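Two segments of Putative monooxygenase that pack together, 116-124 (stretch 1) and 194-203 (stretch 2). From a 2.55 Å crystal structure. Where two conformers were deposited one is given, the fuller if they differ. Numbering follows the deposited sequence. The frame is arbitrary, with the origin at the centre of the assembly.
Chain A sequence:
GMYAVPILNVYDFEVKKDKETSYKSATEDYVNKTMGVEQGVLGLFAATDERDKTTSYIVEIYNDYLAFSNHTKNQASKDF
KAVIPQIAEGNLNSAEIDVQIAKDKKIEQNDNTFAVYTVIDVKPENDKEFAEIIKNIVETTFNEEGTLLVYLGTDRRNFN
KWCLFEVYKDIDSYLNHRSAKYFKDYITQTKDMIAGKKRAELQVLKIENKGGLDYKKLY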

# COMPACT_ATOMS: atom_id res chain seq x y z
N VAL A 116 -3.79 -4.05 5.35
CA VAL A 116 -4.08 -2.86 6.14
C VAL A 116 -3.32 -1.68 5.58
O VAL A 116 -2.20 -1.86 5.09
CB VAL A 116 -3.63 -3.01 7.57
CG1 VAL A 116 -4.11 -1.85 8.39
CG2 VAL A 116 -4.16 -4.31 8.15
N TYR A 117 -3.94 -0.50 5.60
CA TYR A 117 -3.29 0.73 5.13
C TYR A 117 -3.47 1.83 6.15
O TYR A 117 -4.59 2.23 6.47
CB TYR A 117 -3.82 1.16 3.77
CG TYR A 117 -3.15 2.40 3.20
CD1 TYR A 117 -1.82 2.40 2.87
CD2 TYR A 117 -3.89 3.55 2.94
CE1 TYR A 117 -1.21 3.57 2.32
CE2 TYR A 117 -3.31 4.70 2.40
CZ TYR A 117 -1.97 4.72 2.08
OH TYR A 117 -1.44 5.88 1.54
N THR A 118 -2.35 2.34 6.63
CA THR A 118 -2.34 3.35 7.63
C THR A 118 -1.66 4.62 7.13
O THR A 118 -0.66 4.52 6.42
CB THR A 118 -1.56 2.82 8.85
OG1 THR A 118 -2.16 1.60 9.30
CG2 THR A 118 -1.49 3.85 9.98
N VAL A 119 -2.21 5.79 7.47
CA VAL A 119 -1.61 7.10 7.19
C VAL A 119 -1.43 7.83 8.53
O VAL A 119 -2.38 7.96 9.28
CB VAL A 119 -2.46 7.95 6.26
CG1 VAL A 119 -1.80 9.32 6.08
CG2 VAL A 119 -2.65 7.25 4.90
N ILE A 120 -0.23 8.32 8.80
CA ILE A 120 0.09 8.93 10.09
C ILE A 120 0.66 10.32 9.93
O ILE A 120 1.74 10.48 9.39
CB ILE A 120 1.14 8.10 10.84
CG1 ILE A 120 0.81 6.60 10.77
CG2 ILE A 120 1.26 8.57 12.28
CD1 ILE A 120 1.82 5.70 11.49
N ASP A 121 -0.05 11.33 10.41
CA ASP A 121 0.43 12.70 10.34
C ASP A 121 1.22 12.98 11.62
O ASP A 121 0.63 13.12 12.69
CB ASP A 121 -0.75 13.65 10.18
CG ASP A 121 -1.47 13.46 8.87
OD1 ASP A 121 -0.79 13.24 7.87
OD2 ASP A 121 -2.70 13.54 8.81
N VAL A 122 2.54 13.00 11.50
CA VAL A 122 3.41 13.27 12.64
C VAL A 122 3.60 14.76 12.83
O VAL A 122 3.58 15.52 11.88
CB VAL A 122 4.81 12.66 12.44
N LYS A 123 3.75 15.19 14.08
CA LYS A 123 4.00 16.59 14.36
C LYS A 123 5.39 16.86 13.83
O LYS A 123 6.30 16.06 14.09
CB LYS A 123 3.94 16.87 15.86
CG LYS A 123 2.58 16.66 16.52
CD LYS A 123 2.66 16.72 18.05
CE LYS A 123 1.28 16.46 18.71
NZ LYS A 123 1.29 16.50 20.21
N PRO A 124 5.58 17.94 13.04
CA PRO A 124 6.89 18.31 12.45
C PRO A 124 8.01 18.39 13.48
O PRO A 124 9.17 18.04 13.19
CB PRO A 124 6.62 19.70 11.88
CG PRO A 124 5.17 19.73 11.59
CD PRO A 124 4.50 18.84 12.58
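Stretch 2, residues 194-203: IAGKKRAELQ

Stretch 2 lies beside stretch 1 as an antiparallel β-strand, and the backbone hydrogen bonds fix its register. Tyr 117 and Ala 200 form a reciprocal pair: Tyr 117 N donates to Ala 200 O at 2.9 Å (164° at the hydrogen), and Ala 200 N returns to Tyr 117 O at 2.9 Å (142°). Two residues along, Val 119 N to Lys 198 O measures 3.0 Å and Lys 198 N to Val 119 O 3.2 Å, both nearly straight. At the next step the pattern changes. Asp 121 N still donates to Gly 196 O at 3.0 Å, but Asp 121 O accepts from Ala 195 N at 2.7 Å and only weakly from Gly 196 N at 3.4 Å. This shared acceptor marks a β-bulge: the register slips by one residue, so Val 122 pairs with Ile 194, and the chain of stretch 2 turns a corner at Ala 195.

The strand axes, 116-122 and 196-203, approach to 4.7 Å with their directions 172° apart. Between the hydrogen-bonded pairs, Thr 118 faces Arg 199 with CA atoms 4.3 Å apart, and Thr 118 CA lies 3.4 Å from Lys 198 O in a CA-H...O contact. One water donates to both Tyr 117 O (2.9 Å) and Lys 198 O (3.1 Å), giving these carbonyls a further partner.

Side chains alternate between the sheet faces. Val 116, Thr 118 and Ile 120 share one with Lys 197, Arg 199 and Glu 201; there Val 116 CG1 meets Arg 199 CG at 3.8 Å, while Arg 199 NH1 and Glu 201 OE2 form a 2.5 Å salt bridge within stretch 2. Apolar packing occurs towards both ends: Tyr 117 CB to Leu 202 CD1 and Ile 120 CG2 to Ile 194 CD1, each 3.9 Å. Altogether 693 Å² is buried, both sides summed.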

# COMPACT_ATOMS: atom_id res chain seq x y z
N ILE A 194 2.04 12.21 17.47
CA ILE A 194 1.11 12.14 16.34
C ILE A 194 -0.02 13.17 16.36
O ILE A 194 -0.61 13.41 17.42
CB ILE A 194 0.48 10.73 16.29
CG1 ILE A 194 1.58 9.71 16.00
CG2 ILE A 194 -0.64 10.68 15.24
CD1 ILE A 194 1.15 8.24 16.13
N ALA A 195 -0.32 13.72 15.18
CA ALA A 195 -1.38 14.71 14.99
C ALA A 195 -2.68 14.07 14.57
O ALA A 195 -3.76 14.59 14.86
CB ALA A 195 -0.97 15.76 13.94
N GLY A 196 -2.59 12.96 13.86
CA GLY A 196 -3.78 12.28 13.37
C GLY A 196 -3.43 10.93 12.78
O GLY A 196 -2.28 10.71 12.36
N LYS A 197 -4.41 10.04 12.72
CA LYS A 197 -4.15 8.69 12.25
C LYS A 197 -5.39 8.05 11.70
O LYS A 197 -6.47 8.17 12.29
CB LYS A 197 -3.64 7.89 13.44
CG LYS A 197 -2.92 6.60 13.13
CD LYS A 197 -2.35 6.10 14.48
CE LYS A 197 -1.47 4.85 14.40
NZ LYS A 197 -0.82 4.65 15.75
N LYS A 198 -5.25 7.40 10.56
CA LYS A 198 -6.35 6.69 9.95
C LYS A 198 -5.82 5.32 9.51
O LYS A 198 -4.96 5.22 8.63
CB LYS A 198 -6.97 7.49 8.78
CG LYS A 198 -8.25 6.80 8.19
CD LYS A 198 -9.07 7.69 7.24
N ARG A 199 -6.31 4.29 10.19
CA ARG A 199 -5.98 2.90 9.88
C ARG A 199 -7.15 2.31 9.15
O ARG A 199 -8.29 2.48 9.58
CB ARG A 199 -5.75 2.09 11.15
CG ARG A 199 -5.56 0.58 10.94
CD ARG A 199 -5.53 -0.15 12.28
NE ARG A 199 -6.83 -0.17 12.94
CZ ARG A 199 -7.54 -1.27 13.19
NH1 ARG A 199 -7.07 -2.47 12.89
NH2 ARG A 199 -8.71 -1.17 13.78
N ALA A 200 -6.90 1.62 8.07
CA ALA A 200 -7.96 1.03 7.31
C ALA A 200 -7.67 -0.43 7.04
O ALA A 200 -6.78 -0.77 6.27
CB ALA A 200 -8.14 1.76 6.00
N GLU A 201 -8.42 -1.29 7.71
CA GLU A 201 -8.34 -2.70 7.45
C GLU A 201 -9.02 -2.83 6.09
O GLU A 201 -10.08 -2.28 5.87
CB GLU A 201 -9.05 -3.50 8.52
CG GLU A 201 -8.50 -3.31 9.92
CD GLU A 201 -9.13 -4.25 10.94
OE1 GLU A 201 -9.86 -5.18 10.54
OE2 GLU A 201 -8.87 -4.05 12.14
N LEU A 202 -8.39 -3.54 5.16
CA LEU A 202 -8.90 -3.62 3.80
C LEU A 202 -9.22 -5.03 3.30
O LEU A 202 -8.55 -5.99 3.62
CB LEU A 202 -7.88 -2.98 2.84
CG LEU A 202 -7.58 -1.48 2.96
CD1 LEU A 202 -6.42 -1.11 2.02
CD2 LEU A 202 -8.79 -0.63 2.65
N GLN A 203 -10.27 -5.09 2.49
CA GLN A 203 -10.77 -6.29 1.88
C GLN A 203 -9.97 -6.53 0.59
O GLN A 203 -10.06 -5.77 -0.36
CB GLN A 203 -12.27 -6.04 1.61
CG GLN A 203 -13.13 -7.15 1.01
CD GLN A 203 -14.59 -6.68 0.80
OE1 GLN A 203 -15.05 -6.53 -0.33
NE2 GLN A 203 -15.30 -6.42 1.89
O HOH W 1 -5.81 4.74 5.70